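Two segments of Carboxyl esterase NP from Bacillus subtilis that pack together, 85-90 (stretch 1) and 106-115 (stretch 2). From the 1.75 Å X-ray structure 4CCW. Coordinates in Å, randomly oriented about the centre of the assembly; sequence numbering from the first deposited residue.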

ATOM      1  N   ALA A  85       8.063   6.106  -3.138  1.00 28.33           N
ATOM      2  CA  ALA A  85       6.741   5.494  -3.304  1.00 28.03           C
ATOM      3  C   ALA A  85       6.774   4.467  -4.425  1.00 28.09           C
ATOM      4  O   ALA A  85       6.897   4.811  -5.602  1.00 30.42           O
ATOM      5  CB  ALA A  85       5.680   6.557  -3.561  1.00 28.12           C
ATOM      6  N   VAL A  86       6.660   3.201  -4.049  1.00 27.69           N
ATOM      7  CA  VAL A  86       6.869   2.074  -4.964  1.00 27.84           C
ATOM      8  C   VAL A  86       5.538   1.479  -5.437  1.00 28.25           C
ATOM      9  O   VAL A  86       4.695   1.110  -4.607  1.00 27.41           O
ATOM     10  CB  VAL A  86       7.676   0.971  -4.259  1.00 27.64           C
ATOM     11  CG1 VAL A  86       7.823  -0.244  -5.165  1.00 28.20           C
ATOM     12  CG2 VAL A  86       9.040   1.509  -3.816  1.00 28.06           C
ATOM     13  N   ASP A  87       5.356   1.363  -6.755  1.00 29.45           N
ATOM     14  CA  ASP A  87       4.152   0.719  -7.299  1.00 29.84           C
ATOM     15  C   ASP A  87       4.296  -0.792  -7.180  1.00 29.93           C
ATOM     16  O   ASP A  87       5.231  -1.373  -7.729  1.00 31.51           O
ATOM     17  CB  ASP A  87       3.892   1.109  -8.759  1.00 30.72           C
ATOM     18  CG  ASP A  87       3.138   2.422  -8.916  1.00 30.91           C
ATOM     19  OD1 ASP A  87       2.652   2.991  -7.923  1.00 30.90           O
ATOM     20  OD2 ASP A  87       3.035   2.904 -10.068  1.00 32.51           O
ATOM     21  N   ILE A  88       3.383  -1.418  -6.433  1.00 29.07           N
ATOM     22  CA  ILE A  88       3.427  -2.862  -6.178  1.00 29.12           C
ATOM     23  C   ILE A  88       3.280  -3.660  -7.466  1.00 30.53           C
ATOM     24  O   ILE A  88       2.317  -3.487  -8.230  1.00 30.50           O
ATOM     25  CB  ILE A  88       2.374  -3.304  -5.127  1.00 28.49           C
ATOM     26  CG1 ILE A  88       2.647  -2.626  -3.782  1.00 27.92           C
ATOM     27  CG2 ILE A  88       2.355  -4.819  -4.966  1.00 28.88           C
ATOM     28  CD1 ILE A  88       1.456  -2.679  -2.842  1.00 27.40           C
ATOM     29  N   ILE A  89       4.245  -4.543  -7.693  1.00 31.69           N
ATOM     30  CA  ILE A  89       4.279  -5.356  -8.890  1.00 33.04           C
ATOM     31  C   ILE A  89       3.053  -6.258  -8.994  1.00 33.71           C
ATOM     32  O   ILE A  89       2.683  -6.928  -8.027  1.00 34.20           O
ATOM     33  CB  ILE A  89       5.595  -6.172  -8.972  1.00 34.11           C
ATOM     34  CG1 ILE A  89       5.833  -6.680 -10.394  1.00 35.64           C
ATOM     35  CG2 ILE A  89       5.613  -7.301  -7.946  1.00 33.59           C
ATOM     36  CD1 ILE A  89       6.586  -5.703 -11.268  1.00 36.50           C
ATOM     37  N   GLY A  90       2.422  -6.252 -10.168  1.00 33.78           N
ATOM     38  CA  GLY A  90       1.209  -7.031 -10.430  1.00 34.00           C
ATOM     39  C   GLY A  90      -0.114  -6.322 -10.154  1.00 33.16           C
ATOM     40  O   GLY A  90      -1.167  -6.775 -10.611  1.00 34.80           O
ATOM     41  N   ASP A 106       8.105 -14.849  -3.613  1.00 32.21           N
ATOM     42  CA  ASP A 106       8.349 -14.023  -4.802  1.00 33.12           C
ATOM     43  C   ASP A 106       8.228 -12.541  -4.487  1.00 32.23           C
ATOM     44  O   ASP A 106       9.109 -11.760  -4.829  1.00 32.54           O
ATOM     45  CB  ASP A 106       7.374 -14.384  -5.932  1.00 34.16           C
ATOM     46  CG  ASP A 106       7.690 -15.722  -6.587  1.00 36.48           C
ATOM     47  OD1 ASP A 106       8.853 -16.169  -6.543  1.00 37.35           O
ATOM     48  OD2 ASP A 106       6.761 -16.332  -7.151  1.00 37.80           O
ATOM     49  N   TYR A 107       7.134 -12.156  -3.830  1.00 30.43           N
ATOM     50  CA  TYR A 107       6.918 -10.759  -3.490  1.00 30.16           C
ATOM     51  C   TYR A 107       7.995 -10.172  -2.565  1.00 29.61           C
ATOM     52  O   TYR A 107       8.407  -9.034  -2.756  1.00 30.08           O
ATOM     53  CB  TYR A 107       5.510 -10.558  -2.914  1.00 29.26           C
ATOM     54  CG  TYR A 107       4.381 -10.618  -3.948  1.00 29.93           C
ATOM     55  CD1 TYR A 107       4.368  -9.765  -5.058  1.00 30.55           C
ATOM     56  CD2 TYR A 107       3.302 -11.493  -3.781  1.00 29.93           C
ATOM     57  CE1 TYR A 107       3.318  -9.802  -5.981  1.00 30.94           C
ATOM     58  CE2 TYR A 107       2.253 -11.536  -4.693  1.00 30.23           C
ATOM     59  CZ  TYR A 107       2.261 -10.691  -5.787  1.00 30.63           C
ATOM     60  OH  TYR A 107       1.211 -10.744  -6.690  1.00 31.35           O
ATOM     61  N   ALA A 108       8.450 -10.931  -1.569  1.00 29.75           N
ATOM     62  CA  ALA A 108       9.543 -10.457  -0.712  1.00 29.75           C
ATOM     63  C   ALA A 108      10.849 -10.280  -1.503  1.00 31.11           C
ATOM     64  O   ALA A 108      11.577  -9.306  -1.292  1.00 31.20           O
ATOM     65  CB  ALA A 108       9.755 -11.374   0.484  1.00 29.76           C
ATOM     66  N   ASN A 109      11.134 -11.221  -2.400  1.00 31.68           N
ATOM     67  CA  ASN A 109      12.303 -11.135  -3.284  1.00 33.55           C
ATOM     68  C   ASN A 109      12.200  -9.967  -4.273  1.00 33.51           C
ATOM     69  O   ASN A 109      13.213  -9.382  -4.651  1.00 34.24           O
ATOM     70  CB  ASN A 109      12.524 -12.446  -4.051  1.00 34.56           C
ATOM     71  CG  ASN A 109      13.124 -13.552  -3.191  1.00 35.74           C
ATOM     72  OD1 ASN A 109      13.756 -13.293  -2.163  1.00 35.55           O
ATOM     73  ND2 ASN A 109      12.933 -14.802  -3.621  1.00 36.16           N
ATOM     74  N   TRP A 110      10.976  -9.639  -4.693  1.00 32.90           N
ATOM     75  CA  TRP A 110      10.744  -8.473  -5.555  1.00 33.07           C
ATOM     76  C   TRP A 110      11.164  -7.223  -4.811  1.00 32.76           C
ATOM     77  O   TRP A 110      11.947  -6.411  -5.310  1.00 32.81           O
ATOM     78  CB  TRP A 110       9.269  -8.398  -6.001  1.00 32.73           C
ATOM     79  CG  TRP A 110       8.856  -7.012  -6.449  1.00 32.72           C
ATOM     80  CD1 TRP A 110       9.217  -6.355  -7.624  1.00 33.64           C
ATOM     81  CD2 TRP A 110       8.036  -6.044  -5.707  1.00 32.10           C
ATOM     82  NE1 TRP A 110       8.679  -5.091  -7.669  1.00 33.72           N
ATOM     83  CE2 TRP A 110       7.957  -4.841  -6.547  1.00 32.44           C
ATOM     84  CE3 TRP A 110       7.363  -6.060  -4.487  1.00 30.58           C
ATOM     85  CZ2 TRP A 110       7.249  -3.715  -6.151  1.00 31.78           C
ATOM     86  CZ3 TRP A 110       6.655  -4.915  -4.099  1.00 30.24           C
ATOM     87  CH2 TRP A 110       6.595  -3.776  -4.915  1.00 30.50           C
ATOM     88  N   LEU A 111      10.672  -7.084  -3.588  1.00 31.39           N
ATOM     89  CA  LEU A 111      10.976  -5.915  -2.772  1.00 31.37           C
ATOM     90  C   LEU A 111      12.457  -5.865  -2.380  1.00 32.17           C
ATOM     91  O   LEU A 111      13.040  -4.776  -2.293  1.00 32.25           O
ATOM     92  CB  LEU A 111      10.051  -5.871  -1.554  1.00 30.17           C
ATOM     93  CG  LEU A 111       9.930  -4.562  -0.759  1.00 29.95           C
ATOM     94  CD1 LEU A 111       9.688  -3.349  -1.649  1.00 29.88           C
ATOM     95  CD2 LEU A 111       8.821  -4.707   0.267  1.00 28.93           C
ATOM     96  N   LEU A 112      13.053  -7.034  -2.138  1.00 32.53           N
ATOM     97  CA  LEU A 112      14.502  -7.141  -1.927  1.00 33.97           C
ATOM     98  C   LEU A 112      15.250  -6.429  -3.056  1.00 35.03           C
ATOM     99  O   LEU A 112      16.070  -5.543  -2.794  1.00 35.48           O
ATOM    100  CB  LEU A 112      14.940  -8.613  -1.829  1.00 34.81           C
ATOM    101  CG  LEU A 112      16.451  -8.920  -1.772  1.00 36.41           C
ATOM    102  CD1 LEU A 112      17.102  -8.306  -0.545  1.00 36.46           C
ATOM    103  CD2 LEU A 112      16.716 -10.423  -1.802  1.00 37.16           C
ATOM    104  N   ASP A 113      14.947  -6.808  -4.301  1.00 35.45           N
ATOM    105  CA  ASP A 113      15.524  -6.173  -5.489  1.00 36.66           C
ATOM    106  C   ASP A 113      15.361  -4.652  -5.509  1.00 36.23           C
ATOM    107  O   ASP A 113      16.297  -3.923  -5.824  1.00 36.75           O
ATOM    108  CB  ASP A 113      14.898  -6.745  -6.767  1.00 37.11           C
ATOM    109  CG  ASP A 113      15.259  -8.199  -7.010  1.00 37.78           C
ATOM    110  OD1 ASP A 113      16.134  -8.755  -6.313  1.00 38.50           O
ATOM    111  OD2 ASP A 113      14.657  -8.786  -7.929  1.00 38.33           O
ATOM    112  N   VAL A 114      14.158  -4.182  -5.217  1.00 34.92           N
ATOM    113  CA  VAL A 114      13.893  -2.746  -5.129  1.00 34.73           C
ATOM    114  C   VAL A 114      14.842  -2.076  -4.121  1.00 34.71           C
ATOM    115  O   VAL A 114      15.502  -1.081  -4.445  1.00 35.03           O
ATOM    116  CB  VAL A 114      12.426  -2.478  -4.732  1.00 33.50           C
ATOM    117  CG1 VAL A 114      12.202  -0.997  -4.466  1.00 33.62           C
ATOM    118  CG2 VAL A 114      11.475  -2.983  -5.810  1.00 33.65           C
ATOM    119  N   PHE A 115      14.913  -2.635  -2.908  1.00 34.19           N
ATOM    120  CA  PHE A 115      15.811  -2.133  -1.864  1.00 34.46           C
ATOM    121  C   PHE A 115      17.256  -2.109  -2.362  1.00 36.09           C
ATOM    122  O   PHE A 115      17.917  -1.074  -2.298  1.00 36.00           O
ATOM    123  CB  PHE A 115      15.719  -3.012  -0.612  1.00 34.24           C
ATOM    124  CG  PHE A 115      14.656  -2.595   0.378  1.00 33.47           C
ATOM    125  CD1 PHE A 115      13.313  -2.500   0.011  1.00 32.63           C
ATOM    126  CD2 PHE A 115      14.996  -2.372   1.707  1.00 33.41           C
ATOM    127  CE1 PHE A 115      12.343  -2.132   0.939  1.00 32.10           C
ATOM    128  CE2 PHE A 115      14.029  -2.006   2.646  1.00 32.53           C
ATOM    129  CZ  PHE A 115      12.696  -1.903   2.261  1.00 31.54           C
TER
HETATM  130  O   HOH W   1       0.560  -7.978  -6.973  1.00 35.03           O

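A strand end and the loop that follows it can pack against a helix without a single direct hydrogen bond between them, and this pair from Bacillus subtilis carboxyl esterase NP illustrates how. The helix satisfies its own backbone through i to i+4 hydrogen bonds, among them Trp110 N to Asp106 O at 2.8 Å and Val114 N to Trp110 O at 3.1 Å, so what it offers its neighbour is mainly side chains. Trp110, Tyr107 and Val114, spaced three or four residues apart, supply that surface.

Ala85 lies out of reach, and the contact opens at Val86, whose CA-to-CB bond points toward the helix. Its two methyls find different partners: Val86 CG1 lies 3.7 Å from Trp110 CZ2, while Val86 CG2 meets Val114 CG1 at 4.1 Å. The CA-to-CB bond of Asp87 points away from the helix, and both carboxylate oxygens are hydrogen-bonded elsewhere in the structure; its backbone remains close, with Asp87 O 3.5 Å from Trp110 CZ2. At Ile88 the backbone again makes the nearest approach, Ile88 CA lying 3.5 Å from Trp110 CH2, whereas the CA-to-CB bond points sideways and the side chain comes no closer than 4.3 Å, from CB to that same CH2.

Ile89 is the centrepiece. Ile89 CG2 sits 3.5 Å from the centroid of the five-membered ring of Trp110 and only 7° off the ring normal, a CH-pi contact squarely over the face. Ile89 CG2 also lies 3.9 Å from Tyr107 CE1, bridging two residues one helical turn apart. The Ile89 carbonyl approaches the edge of the tyrosine ring, and a water extends the link: it donates to Ile89 O at 2.6 Å and hydrogen-bonds Tyr107 OH at 2.9 Å.

Gly90 closes the stretch with phi/psi of 91/-16, where a CB would jam against the preceding carbonyl oxygen. Local backbone geometry alone therefore calls for glycine.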